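Local coordinates for protein 5-formaminoimidazole-4-carboxamide-1-(Beta)-D-ribofuranosyl 5'-monophosphate synthetase (Thermococcus kodakarensis, PDB 2PBZ) that binds ATP and probably acts as a metal-dependent, carbon-nitrogen bond-forming ligase in IMP (purine) biosynthesis, at residues 31-36 with 48-53; 7-12 with 27-32; 107-112 with 232-237; 178-183 with 295-300. One frame throughout, in Å; residues are numbered along the deposited sequence.

Contact 1. Residues 31-36 with 48-53; sequences VSPKRR and LVVAEE
V31 and L48 make the apolar centre of this contact: CG1 of V31 lies 3.5 Å from CD1 of L48, the two side chains crossing obliquely. With chi1 at 68°, CG1 of V31 sits between the backbone N and the carbonyl carbon, where it meets L48. V50 carries the apolar strip farther along its strand with two branches. Its CG2 meets the aliphatic part of R36, at 3.8 Å from R36 CD, while its CG1 faces the proline ring, 4.1 Å from P33 CD. V31 and V50 are bridged in parallel, and their side chains lie on the same face of the three-stranded parallel sheet, where strand 27-31 is the middle strand and 47-50 an outermost one. Helix 36-40 connects the two in a beta-alpha-beta unit, and its Y39 packs on V31, an arrangement consistent with a Rossmann-like domain. The backbone pairing comes next. V31 N gives its hydrogen to V49 O at 3.0 Å. V31 O takes the A51 N-H at 2.8 Å and also has the CA-H of V50 against it. Just past the strand end, S32 CA makes a CA-H...O contact of 3.2 Å with A51 O, and S32 O in turn accepts the R36 N-H. Outermost, the bent side chain of E52 crosses the proline at about a right angle, its OE1 3.9 Å from P33 CG.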
loop_
_atom_site.group_PDB
_atom_site.type_symbol
_atom_site.label_atom_id
_atom_site.label_comp_id
_atom_site.label_asym_id
_atom_site.label_seq_id
_atom_site.Cartn_x
_atom_site.Cartn_y
_atom_site.Cartn_z
ATOM N N VAL A 31 25.946 13.401 -5.508
ATOM C CA VAL A 31 25.795 12.803 -4.188
ATOM C C VAL A 31 26.991 13.116 -3.295
ATOM O O VAL A 31 28.084 13.392 -3.781
ATOM C CB VAL A 31 25.650 11.264 -4.321
ATOM C CG1 VAL A 31 26.964 10.669 -4.806
ATOM C CG2 VAL A 31 25.248 10.639 -2.999
ATOM N N SER A 32 26.787 13.061 -1.981
ATOM C CA SER A 32 27.867 13.328 -1.044
ATOM C C SER A 32 28.654 12.052 -0.761
ATOM O O SER A 32 28.191 10.940 -1.032
ATOM C CB SER A 32 27.322 13.899 0.263
ATOM O OG SER A 32 26.498 12.973 0.933
ATOM N N PRO A 33 29.864 12.198 -0.211
ATOM C CA PRO A 33 30.670 11.014 0.082
ATOM C C PRO A 33 29.991 10.015 1.019
ATOM O O PRO A 33 30.058 8.810 0.794
ATOM C CB PRO A 33 31.956 11.604 0.652
ATOM C CG PRO A 33 31.488 12.893 1.269
ATOM C CD PRO A 33 30.547 13.424 0.225
ATOM N N LYS A 34 29.314 10.515 2.048
ATOM C CA LYS A 34 28.643 9.634 3.000
ATOM C C LYS A 34 27.507 8.810 2.393
ATOM O O LYS A 34 27.323 7.648 2.754
ATOM C CB LYS A 34 28.099 10.433 4.187
ATOM C CG LYS A 34 27.574 9.550 5.304
ATOM C CD LYS A 34 26.974 10.367 6.449
ATOM C CE LYS A 34 26.416 9.449 7.546
ATOM N NZ LYS A 34 26.074 10.171 8.817
ATOM N N ARG A 35 26.761 9.402 1.462
ATOM C CA ARG A 35 25.639 8.708 0.842
ATOM C C ARG A 35 25.945 7.965 -0.453
ATOM O O ARG A 35 25.127 7.174 -0.899
ATOM C CB ARG A 35 24.494 9.693 0.583
ATOM C CG ARG A 35 23.674 10.092 1.804
ATOM C CD ARG A 35 22.592 11.121 1.434
ATOM N NE ARG A 35 21.564 11.295 2.470
ATOM C CZ ARG A 35 21.808 11.486 3.774
ATOM N NH1 ARG A 35 23.062 11.521 4.239
ATOM N NH2 ARG A 35 20.798 11.661 4.624
ATOM N N ARG A 36 27.111 8.189 -1.054
ATOM C CA ARG A 36 27.408 7.529 -2.321
ATOM C C ARG A 36 27.544 6.007 -2.364
ATOM O O ARG A 36 27.293 5.404 -3.399
ATOM C CB ARG A 36 28.646 8.131 -2.984
ATOM C CG ARG A 36 29.958 7.794 -2.342
ATOM C CD ARG A 36 31.086 7.818 -3.380
ATOM N NE ARG A 36 31.226 6.541 -4.069
ATOM C CZ ARG A 36 31.541 5.393 -3.470
ATOM N NH1 ARG A 36 31.759 5.347 -2.157
ATOM N NH2 ARG A 36 31.628 4.279 -4.186
ATOM N N LEU A 48 28.157 9.710 -11.851
ATOM C CA LEU A 48 27.989 9.994 -10.432
ATOM C C LEU A 48 28.970 11.051 -9.946
ATOM O O LEU A 48 30.152 10.782 -9.762
ATOM C CB LEU A 48 28.168 8.715 -9.608
ATOM C CG LEU A 48 27.868 8.809 -8.114
ATOM C CD1 LEU A 48 26.375 9.090 -7.882
ATOM C CD2 LEU A 48 28.273 7.501 -7.454
ATOM N N VAL A 49 28.458 12.254 -9.723
ATOM C CA VAL A 49 29.256 13.384 -9.276
ATOM C C VAL A 49 29.269 13.520 -7.761
ATOM O O VAL A 49 28.338 14.057 -7.177
ATOM C CB VAL A 49 28.705 14.697 -9.877
ATOM C CG1 VAL A 49 29.631 15.844 -9.557
ATOM C CG2 VAL A 49 28.520 14.542 -11.368
ATOM N N VAL A 50 30.331 13.046 -7.124
ATOM C CA VAL A 50 30.438 13.141 -5.669
ATOM C C VAL A 50 30.873 14.539 -5.271
ATOM O O VAL A 50 31.712 15.127 -5.944
ATOM C CB VAL A 50 31.473 12.161 -5.118
ATOM C CG1 VAL A 50 31.421 12.155 -3.608
ATOM C CG2 VAL A 50 31.226 10.781 -5.686
ATOM N N ALA A 51 30.317 15.060 -4.179
ATOM C CA ALA A 51 30.660 16.396 -3.710
ATOM C C ALA A 51 30.246 16.670 -2.264
ATOM O O ALA A 51 29.236 16.162 -1.795
ATOM C CB ALA A 51 30.035 17.436 -4.625
ATOM N N GLU A 52 31.032 17.482 -1.565
ATOM C CA GLU A 52 30.722 17.840 -0.187
ATOM C C GLU A 52 29.422 18.659 -0.181
ATOM O O GLU A 52 28.519 18.409 0.617
ATOM C CB GLU A 52 31.849 18.688 0.419
ATOM C CG GLU A 52 33.259 18.084 0.348
ATOM C CD GLU A 52 33.405 16.753 1.110
ATOM O OE1 GLU A 52 32.670 16.536 2.117
ATOM O OE2 GLU A 52 34.267 15.928 0.707
ATOM N N GLU A 53 29.354 19.637 -1.084
ATOM C CA GLU A 53 28.205 20.527 -1.235
ATOM C C GLU A 53 27.591 20.293 -2.615
ATOM O O GLU A 53 28.301 19.920 -3.548
ATOM C CB GLU A 53 28.653 21.997 -1.130
ATOM C CG GLU A 53 29.174 22.428 0.236
ATOM C CD GLU A 53 28.066 22.515 1.292
ATOM O OE1 GLU A 53 27.078 23.275 1.071
ATOM O OE2 GLU A 53 28.191 21.826 2.346
#

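Contact 2. Residues 7-12 with 27-32; sequences TIASHS and TRLYVS
A9 and L29 meet through carbon. CB of A9 rests against the branched end of the leucine, 3.5 Å from L29 CD1, with CG and CD2 of that leucine scarcely farther away. L29 holds CG anti to the backbone N (chi1 -178°), and from there CD1 reaches back over the neighbouring strand to within 3.1 Å of T7 O, a tight approach. V31 adds its CG2, 3.7 Å from A9 CB. An alanine in place of L29 would probably open a gap beside A9 and take away the carbon cover over T7 O. Among the backbone bonds of this parallel pairing, Y30 N bonds T7 O at 3.2 Å and nearly straight, 171° at the hydrogen. T7 N to R28 O and A9 N to Y30 O continue the pattern, although the positions of both acceptors are less certain. Beyond the strand end a water takes over, accepting from S32 N at 3.1 Å and giving a weak bond to A9 O. The polar ends of side chains look elsewhere: T7 OG1 bonds V65 O, and Y30 OH bonds N59. Strands 5-8 and 27-31 are the two strands of a beta-alpha-beta unit whose helix, 13-22, covers the T7 and L29 face with S13 and L17. I8 and Y30 occupy the other face and both pack on M54, while Y39 of helix 36-40 packs on A9 and L29.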
loop_
_atom_site.group_PDB
_atom_site.type_symbol
_atom_site.label_atom_id
_atom_site.label_comp_id
_atom_site.label_asym_id
_atom_site.label_seq_id
_atom_site.Cartn_x
_atom_site.Cartn_y
_atom_site.Cartn_z
ATOM N N THR A 7 20.205 15.243 -10.993
ATOM C CA THR A 7 19.552 15.802 -9.816
ATOM C C THR A 7 20.256 15.394 -8.525
ATOM O O THR A 7 21.092 14.503 -8.524
ATOM C CB THR A 7 18.063 15.362 -9.742
ATOM O OG1 THR A 7 17.409 16.046 -8.666
ATOM C CG2 THR A 7 17.954 13.874 -9.524
ATOM N N ILE A 8 19.918 16.054 -7.425
ATOM C CA ILE A 8 20.536 15.750 -6.144
ATOM C C ILE A 8 20.079 14.392 -5.603
ATOM O O ILE A 8 18.938 13.993 -5.787
ATOM C CB ILE A 8 20.220 16.852 -5.112
ATOM C CG1 ILE A 8 20.972 18.129 -5.480
ATOM C CG2 ILE A 8 20.588 16.400 -3.709
ATOM C CD1 ILE A 8 20.653 19.303 -4.581
ATOM N N ALA A 9 20.986 13.689 -4.937
ATOM C CA ALA A 9 20.686 12.380 -4.375
ATOM C C ALA A 9 19.988 12.438 -3.024
ATOM O O ALA A 9 20.631 12.534 -1.979
ATOM C CB ALA A 9 21.948 11.577 -4.251
ATOM N N SER A 10 18.661 12.373 -3.058
ATOM C CA SER A 10 17.832 12.409 -1.861
ATOM C C SER A 10 16.412 12.692 -2.304
ATOM O O SER A 10 16.148 12.859 -3.497
ATOM C CB SER A 10 18.280 13.513 -0.916
ATOM O OG SER A 10 18.107 14.777 -1.526
ATOM N N HIS A 11 15.508 12.747 -1.329
ATOM C CA HIS A 11 14.092 13.004 -1.575
ATOM C C HIS A 11 13.412 11.997 -2.518
ATOM O O HIS A 11 12.709 11.093 -2.073
ATOM C CB HIS A 11 13.897 14.421 -2.124
ATOM C CG HIS A 11 12.459 14.826 -2.236
ATOM N ND1 HIS A 11 11.715 15.248 -1.156
ATOM C CD2 HIS A 11 11.611 14.822 -3.293
ATOM C CE1 HIS A 11 10.474 15.486 -1.543
ATOM N NE2 HIS A 11 10.385 15.236 -2.835
ATOM N N SER A 12 13.615 12.163 -3.817
ATOM C CA SER A 12 12.998 11.280 -4.792
ATOM C C SER A 12 13.848 11.099 -6.040
ATOM O O SER A 12 13.313 10.947 -7.130
ATOM C CB SER A 12 11.641 11.850 -5.188
ATOM O OG SER A 12 11.796 13.152 -5.707
ATOM N N THR A 27 21.732 9.306 -17.307
ATOM C CA THR A 27 21.620 9.687 -15.903
ATOM C C THR A 27 22.867 10.236 -15.215
ATOM O O THR A 27 23.962 9.701 -15.384
ATOM C CB THR A 27 21.108 8.458 -15.107
ATOM O OG1 THR A 27 19.717 8.262 -15.383
ATOM C CG2 THR A 27 21.323 8.624 -13.629
ATOM N N ARG A 28 22.676 11.298 -14.428
ATOM C CA ARG A 28 23.744 11.911 -13.641
ATOM C C ARG A 28 23.245 12.288 -12.254
ATOM O O ARG A 28 22.300 13.059 -12.112
ATOM C CB ARG A 28 24.296 13.167 -14.293
ATOM C CG ARG A 28 25.195 13.971 -13.358
ATOM C CD ARG A 28 25.689 15.232 -14.014
ATOM N NE ARG A 28 26.483 14.946 -15.201
ATOM C CZ ARG A 28 26.639 15.793 -16.213
ATOM N NH1 ARG A 28 26.047 16.978 -16.167
ATOM N NH2 ARG A 28 27.371 15.455 -17.268
ATOM N N LEU A 29 23.906 11.767 -11.227
ATOM C CA LEU A 29 23.516 12.041 -9.859
ATOM C C LEU A 29 24.608 12.735 -9.066
ATOM O O LEU A 29 25.750 12.304 -9.090
ATOM C CB LEU A 29 23.147 10.731 -9.160
ATOM C CG LEU A 29 22.654 10.833 -7.719
ATOM C CD1 LEU A 29 21.281 11.473 -7.717
ATOM C CD2 LEU A 29 22.609 9.466 -7.075
ATOM N N TYR A 30 24.249 13.811 -8.372
ATOM C CA TYR A 30 25.186 14.539 -7.525
ATOM C C TYR A 30 24.931 13.998 -6.125
ATOM O O TYR A 30 23.827 14.125 -5.609
ATOM C CB TYR A 30 24.881 16.032 -7.524
ATOM C CG TYR A 30 25.261 16.779 -8.771
ATOM C CD1 TYR A 30 24.706 16.453 -9.999
ATOM C CD2 TYR A 30 26.150 17.842 -8.710
ATOM C CE1 TYR A 30 25.024 17.178 -11.148
ATOM C CE2 TYR A 30 26.479 18.578 -9.850
ATOM C CZ TYR A 30 25.909 18.243 -11.065
ATOM O OH TYR A 30 26.180 18.996 -12.178
ATOM N N VAL A 31 25.946 13.401 -5.508
ATOM C CA VAL A 31 25.795 12.803 -4.188
ATOM C C VAL A 31 26.991 13.116 -3.295
ATOM O O VAL A 31 28.084 13.392 -3.781
ATOM C CB VAL A 31 25.650 11.264 -4.321
ATOM C CG1 VAL A 31 26.964 10.669 -4.806
ATOM C CG2 VAL A 31 25.248 10.639 -2.999
ATOM N N SER A 32 26.787 13.061 -1.981
ATOM C CA SER A 32 27.867 13.328 -1.044
ATOM C C SER A 32 28.654 12.052 -0.761
ATOM O O SER A 32 28.191 10.940 -1.032
ATOM C CB SER A 32 27.322 13.899 0.263
ATOM O OG SER A 32 26.498 12.973 0.933
HETATM O O HOH W 1 23.841 13.358 -1.206
#

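Contact 3. Residues 107-112 with 232-237; sequences EGAGIP and LAFVRT
A109 sits with its CB against the side of helix 224-241, 3.8 Å from F234 CA and 4.1 Å from A233 CB. The alanine methyl is small enough to let the two backbones come close, the CA atoms of A109 and F234 being 5.0 Å apart. A233 answers from the other helix, its CB 3.4 Å from A109 O. One turn on, T237 faces G108 and A109 as well, but its methyl carbon stands too close to A233 O in the model and its chi1 is far from a staggered value, which makes its precise contacts doubtful. Deeper in, I111 stretches CD1 to 4.3 Å from CD1 of the F234 ring, a looser apolar touch. No hydrogen bond joins the two segments. What sets A109 in place is the end of its own helix: G110 N bonds back to E107 O at 2.9 Å, and G110 takes a positive phi of 78°. The phenyl ring of F234 is held from beyond, lying nearly parallel to the ring of F250, while I111 has Y230, F254 and A262 about it and P112 is hydrogen-bonded by its backbone to A262. The side chain of I111 is about 14 Å from a bound ATP. The turn at G110 is a Schellman motif, closing helix 99-109 where it meets helix 224-241 in the part of the chain that is probably an ATP-grasp-like domain.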
loop_
_atom_site.group_PDB
_atom_site.type_symbol
_atom_site.label_atom_id
_atom_site.label_comp_id
_atom_site.label_asym_id
_atom_site.label_seq_id
_atom_site.Cartn_x
_atom_site.Cartn_y
_atom_site.Cartn_z
ATOM N N GLU A 107 -5.923 30.784 -2.080
ATOM C CA GLU A 107 -7.059 31.695 -2.063
ATOM C C GLU A 107 -7.414 32.006 -3.514
ATOM O O GLU A 107 -8.575 31.936 -3.908
ATOM C CB GLU A 107 -6.704 32.979 -1.309
ATOM C CG GLU A 107 -6.107 32.711 0.065
ATOM C CD GLU A 107 -5.984 33.966 0.915
ATOM O OE1 GLU A 107 -5.331 34.939 0.457
ATOM O OE2 GLU A 107 -6.540 33.979 2.038
ATOM N N GLY A 108 -6.390 32.316 -4.309
ATOM C CA GLY A 108 -6.594 32.636 -5.707
ATOM C C GLY A 108 -7.264 31.532 -6.494
ATOM O O GLY A 108 -7.895 31.796 -7.513
ATOM N N ALA A 109 -7.127 30.289 -6.037
ATOM C CA ALA A 109 -7.744 29.163 -6.741
ATOM C C ALA A 109 -9.109 28.814 -6.160
ATOM O O ALA A 109 -9.817 27.965 -6.702
ATOM C CB ALA A 109 -6.830 27.936 -6.699
ATOM N N GLY A 110 -9.470 29.471 -5.058
ATOM C CA GLY A 110 -10.756 29.214 -4.430
ATOM C C GLY A 110 -10.783 27.935 -3.616
ATOM O O GLY A 110 -11.848 27.455 -3.243
ATOM N N ILE A 111 -9.608 27.388 -3.330
ATOM C CA ILE A 111 -9.506 26.154 -2.563
ATOM C C ILE A 111 -9.670 26.417 -1.066
ATOM O O ILE A 111 -9.040 27.314 -0.506
ATOM C CB ILE A 111 -8.148 25.466 -2.834
ATOM C CG1 ILE A 111 -8.000 25.231 -4.340
ATOM C CG2 ILE A 111 -8.059 24.131 -2.086
ATOM C CD1 ILE A 111 -6.629 24.771 -4.760
ATOM N N PRO A 112 -10.538 25.635 -0.406
ATOM C CA PRO A 112 -10.773 25.799 1.031
ATOM C C PRO A 112 -9.508 25.481 1.805
ATOM O O PRO A 112 -8.879 24.464 1.554
ATOM C CB PRO A 112 -11.880 24.783 1.325
ATOM C CG PRO A 112 -12.598 24.647 -0.013
ATOM C CD PRO A 112 -11.426 24.603 -0.973
ATOM N N LEU A 232 -7.466 21.970 -11.380
ATOM C CA LEU A 232 -7.636 22.789 -12.570
ATOM C C LEU A 232 -7.557 24.251 -12.195
ATOM O O LEU A 232 -6.872 25.037 -12.847
ATOM C CB LEU A 232 -8.990 22.510 -13.216
ATOM C CG LEU A 232 -8.993 21.445 -14.306
ATOM C CD1 LEU A 232 -10.394 21.336 -14.890
ATOM C CD2 LEU A 232 -8.008 21.829 -15.407
ATOM N N ALA A 233 -8.261 24.608 -11.128
ATOM C CA ALA A 233 -8.287 25.982 -10.668
ATOM C C ALA A 233 -6.900 26.427 -10.260
ATOM O O ALA A 233 -6.501 27.556 -10.520
ATOM C CB ALA A 233 -9.242 26.121 -9.502
ATOM N N PHE A 234 -6.155 25.531 -9.622
ATOM C CA PHE A 234 -4.808 25.868 -9.175
ATOM C C PHE A 234 -3.923 26.224 -10.369
ATOM O O PHE A 234 -3.159 27.183 -10.322
ATOM C CB PHE A 234 -4.197 24.694 -8.416
ATOM C CG PHE A 234 -2.902 25.022 -7.747
ATOM C CD1 PHE A 234 -2.873 25.824 -6.606
ATOM C CD2 PHE A 234 -1.696 24.566 -8.280
ATOM C CE1 PHE A 234 -1.651 26.174 -6.004
ATOM C CE2 PHE A 234 -0.476 24.910 -7.689
ATOM C CZ PHE A 234 -0.455 25.716 -6.550
ATOM N N VAL A 235 -4.020 25.423 -11.425
ATOM C CA VAL A 235 -3.244 25.649 -12.617
ATOM C C VAL A 235 -3.568 27.011 -13.209
ATOM O O VAL A 235 -2.661 27.768 -13.555
ATOM C CB VAL A 235 -3.517 24.562 -13.660
ATOM C CG1 VAL A 235 -2.794 24.884 -14.955
ATOM C CG2 VAL A 235 -3.062 23.228 -13.119
ATOM N N ARG A 236 -4.858 27.328 -13.306
ATOM C CA ARG A 236 -5.294 28.604 -13.867
ATOM C C ARG A 236 -4.680 29.787 -13.156
ATOM O O ARG A 236 -4.027 30.607 -13.783
ATOM C CB ARG A 236 -6.822 28.741 -13.819
ATOM C CG ARG A 236 -7.599 27.522 -14.305
ATOM C CD ARG A 236 -7.213 27.100 -15.721
ATOM N NE ARG A 236 -7.927 27.845 -16.755
ATOM C CZ ARG A 236 -7.662 27.756 -18.056
ATOM N NH1 ARG A 236 -6.697 26.954 -18.478
ATOM N NH2 ARG A 236 -8.350 28.468 -18.937
ATOM N N THR A 237 -4.867 29.878 -11.845
ATOM C CA THR A 237 -4.321 31.016 -11.119
ATOM C C THR A 237 -2.803 31.068 -11.076
ATOM O O THR A 237 -2.220 32.149 -10.963
ATOM C CB THR A 237 -4.844 31.105 -9.658
ATOM O OG1 THR A 237 -3.765 30.849 -8.752
ATOM C CG2 THR A 237 -5.980 30.129 -9.416
#

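Contact 4. Residues 178-183 with 295-300; sequences SPILER and ARELRL
S178, which faces E297 across the contact, bonds from its N to R183 O at 2.9 Å, and R183 N returns a bond to S178 O. The hairpin between strands 170-178 and 183-194 carries a G1 beta bulge, E182 and R183 both facing S178. E297 reaches it from helix 290-302. Its CG is anti to the backbone N (chi1 -174°), and the chain then bends at chi2 to bring the carboxylate in among carbon atoms. The glutamate crosses P179 at about a right angle, OE2 near its CD, though the place of OE2 is unsure, since its approach to the CB of S178 is implausibly short. I180 and the glutamate run alongside in opposite senses, CB of I180 3.7 Å from OE1. OE1 also makes a long, weak ion pair with R293. An alanine in place of E297 would probably open a gap beside P179 and I180 and deprive R293 of that weak partner. Farther along the helix the contact is apolar: I180 CG2 touches L300 CB at 3.8 Å, and L181, which also packs on W284, crosses L300 at about a right angle, CD2 to CD1 4.2 Å.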
loop_
_atom_site.group_PDB
_atom_site.type_symbol
_atom_site.label_atom_id
_atom_site.label_comp_id
_atom_site.label_asym_id
_atom_site.label_seq_id
_atom_site.Cartn_x
_atom_site.Cartn_y
_atom_site.Cartn_z
ATOM N N SER A 178 0.644 18.939 -18.035
ATOM C CA SER A 178 1.607 18.832 -19.111
ATOM C C SER A 178 1.341 19.781 -20.249
ATOM O O SER A 178 0.238 19.811 -20.790
ATOM C CB SER A 178 1.631 17.412 -19.653
ATOM O OG SER A 178 0.488 17.166 -20.426
ATOM N N PRO A 179 2.342 20.600 -20.614
ATOM C CA PRO A 179 2.157 21.542 -21.723
ATOM C C PRO A 179 2.129 20.761 -23.021
ATOM O O PRO A 179 1.292 20.987 -23.881
ATOM C CB PRO A 179 3.371 22.449 -21.612
ATOM C CG PRO A 179 3.609 22.489 -20.137
ATOM C CD PRO A 179 3.453 21.033 -19.748
ATOM N N ILE A 180 3.037 19.807 -23.149
ATOM C CA ILE A 180 3.088 18.994 -24.360
ATOM C C ILE A 180 1.756 18.365 -24.714
ATOM O O ILE A 180 1.477 18.140 -25.893
ATOM C CB ILE A 180 4.102 17.862 -24.241
ATOM C CG1 ILE A 180 5.461 18.433 -23.845
ATOM C CG2 ILE A 180 4.208 17.128 -25.557
ATOM C CD1 ILE A 180 5.973 19.484 -24.805
ATOM N N LEU A 181 0.938 18.077 -23.697
ATOM C CA LEU A 181 -0.374 17.453 -23.917
ATOM C C LEU A 181 -1.513 18.398 -23.536
ATOM O O LEU A 181 -2.681 18.139 -23.811
ATOM C CB LEU A 181 -0.482 16.150 -23.116
ATOM C CG LEU A 181 0.619 15.108 -23.341
ATOM C CD1 LEU A 181 0.389 13.895 -22.463
ATOM C CD2 LEU A 181 0.634 14.699 -24.798
ATOM N N GLU A 182 -1.156 19.502 -22.898
ATOM C CA GLU A 182 -2.122 20.505 -22.490
ATOM C C GLU A 182 -3.245 19.906 -21.665
ATOM O O GLU A 182 -4.426 20.152 -21.933
ATOM C CB GLU A 182 -2.708 21.210 -23.719
ATOM C CG GLU A 182 -1.673 21.907 -24.594
ATOM C CD GLU A 182 -2.296 22.882 -25.597
ATOM O OE1 GLU A 182 -2.841 23.935 -25.158
ATOM O OE2 GLU A 182 -2.246 22.589 -26.825
ATOM N N ARG A 183 -2.880 19.106 -20.665
ATOM C CA ARG A 183 -3.875 18.501 -19.793
ATOM C C ARG A 183 -3.348 18.324 -18.386
ATOM O O ARG A 183 -2.147 18.249 -18.169
ATOM C CB ARG A 183 -4.335 17.146 -20.336
ATOM C CG ARG A 183 -3.317 16.040 -20.204
ATOM C CD ARG A 183 -3.835 14.706 -20.722
ATOM N NE ARG A 183 -2.775 13.702 -20.732
ATOM C CZ ARG A 183 -2.870 12.499 -21.290
ATOM N NH1 ARG A 183 -3.988 12.126 -21.897
ATOM N NH2 ARG A 183 -1.839 11.668 -21.237
ATOM N N ALA A 295 10.020 12.406 -17.077
ATOM C CA ALA A 295 10.937 12.006 -18.134
ATOM C C ALA A 295 10.233 11.818 -19.449
ATOM O O ALA A 295 10.802 12.121 -20.498
ATOM C CB ALA A 295 11.659 10.732 -17.756
ATOM N N ARG A 296 9.002 11.311 -19.413
ATOM C CA ARG A 296 8.279 11.108 -20.662
ATOM C C ARG A 296 7.881 12.452 -21.244
ATOM O O ARG A 296 7.760 12.601 -22.462
ATOM C CB ARG A 296 7.033 10.252 -20.465
ATOM C CG ARG A 296 6.213 10.165 -21.739
ATOM C CD ARG A 296 5.392 8.917 -21.797
ATOM N NE ARG A 296 6.223 7.736 -21.610
ATOM C CZ ARG A 296 5.777 6.488 -21.693
ATOM N NH1 ARG A 296 4.500 6.252 -21.969
ATOM N NH2 ARG A 296 6.602 5.473 -21.479
ATOM N N GLU A 297 7.690 13.424 -20.359
ATOM C CA GLU A 297 7.322 14.764 -20.768
ATOM C C GLU A 297 8.510 15.331 -21.526
ATOM O O GLU A 297 8.364 15.997 -22.545
ATOM C CB GLU A 297 7.032 15.634 -19.544
ATOM C CG GLU A 297 6.508 17.010 -19.900
ATOM C CD GLU A 297 5.074 16.972 -20.364
ATOM O OE1 GLU A 297 4.698 16.042 -21.115
ATOM O OE2 GLU A 297 4.328 17.882 -19.980
ATOM N N LEU A 298 9.692 15.044 -21.009
ATOM C CA LEU A 298 10.926 15.497 -21.603
ATOM C C LEU A 298 11.096 14.862 -22.979
ATOM O O LEU A 298 11.312 15.555 -23.970
ATOM C CB LEU A 298 12.078 15.111 -20.691
ATOM C CG LEU A 298 13.316 15.999 -20.655
ATOM C CD1 LEU A 298 12.912 17.459 -20.476
ATOM C CD2 LEU A 298 14.219 15.539 -19.518
ATOM N N ARG A 299 10.976 13.544 -23.048
ATOM C CA ARG A 299 11.140 12.841 -24.316
ATOM C C ARG A 299 10.127 13.296 -25.362
ATOM O O ARG A 299 10.443 13.381 -26.546
ATOM C CB ARG A 299 11.000 11.338 -24.115
ATOM C CG ARG A 299 11.580 10.525 -25.251
ATOM C CD ARG A 299 11.034 9.120 -25.220
ATOM N NE ARG A 299 9.580 9.160 -25.318
ATOM C CZ ARG A 299 8.865 8.496 -26.226
ATOM N NH1 ARG A 299 9.470 7.724 -27.121
ATOM N NH2 ARG A 299 7.540 8.626 -26.250
ATOM N N LEU A 300 8.900 13.570 -24.929
ATOM C CA LEU A 300 7.881 14.018 -25.856
ATOM C C LEU A 300 8.263 15.371 -26.419
ATOM O O LEU A 300 8.080 15.628 -27.598
ATOM C CB LEU A 300 6.526 14.127 -25.163
ATOM C CG LEU A 300 5.818 12.812 -24.893
ATOM C CD1 LEU A 300 4.473 13.100 -24.261
ATOM C CD2 LEU A 300 5.652 12.041 -26.201
#

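Overall arrangement
Contacts 1 and 2 belong to one parallel sheet: they share strand 27-31, which pairs with 47-50 in the first and 5-8 in the second, and their centres are 8 Å apart. Contact 2 is buried, while contact 1 lies at the surface, where R36 lends its carbon chain and E52 its carboxylate. Both rest on backbone hydrogen bonds. Contacts 3 and 4, each partly buried, have none across them and depend on side chains meeting a helix: mainly small residues with a phenylalanine and an isoleucine in contact 3, a carboxylate with an isoleucine and leucines in contact 4. Their segments alternate along the chain, yet their nearest atoms are about 7 Å apart.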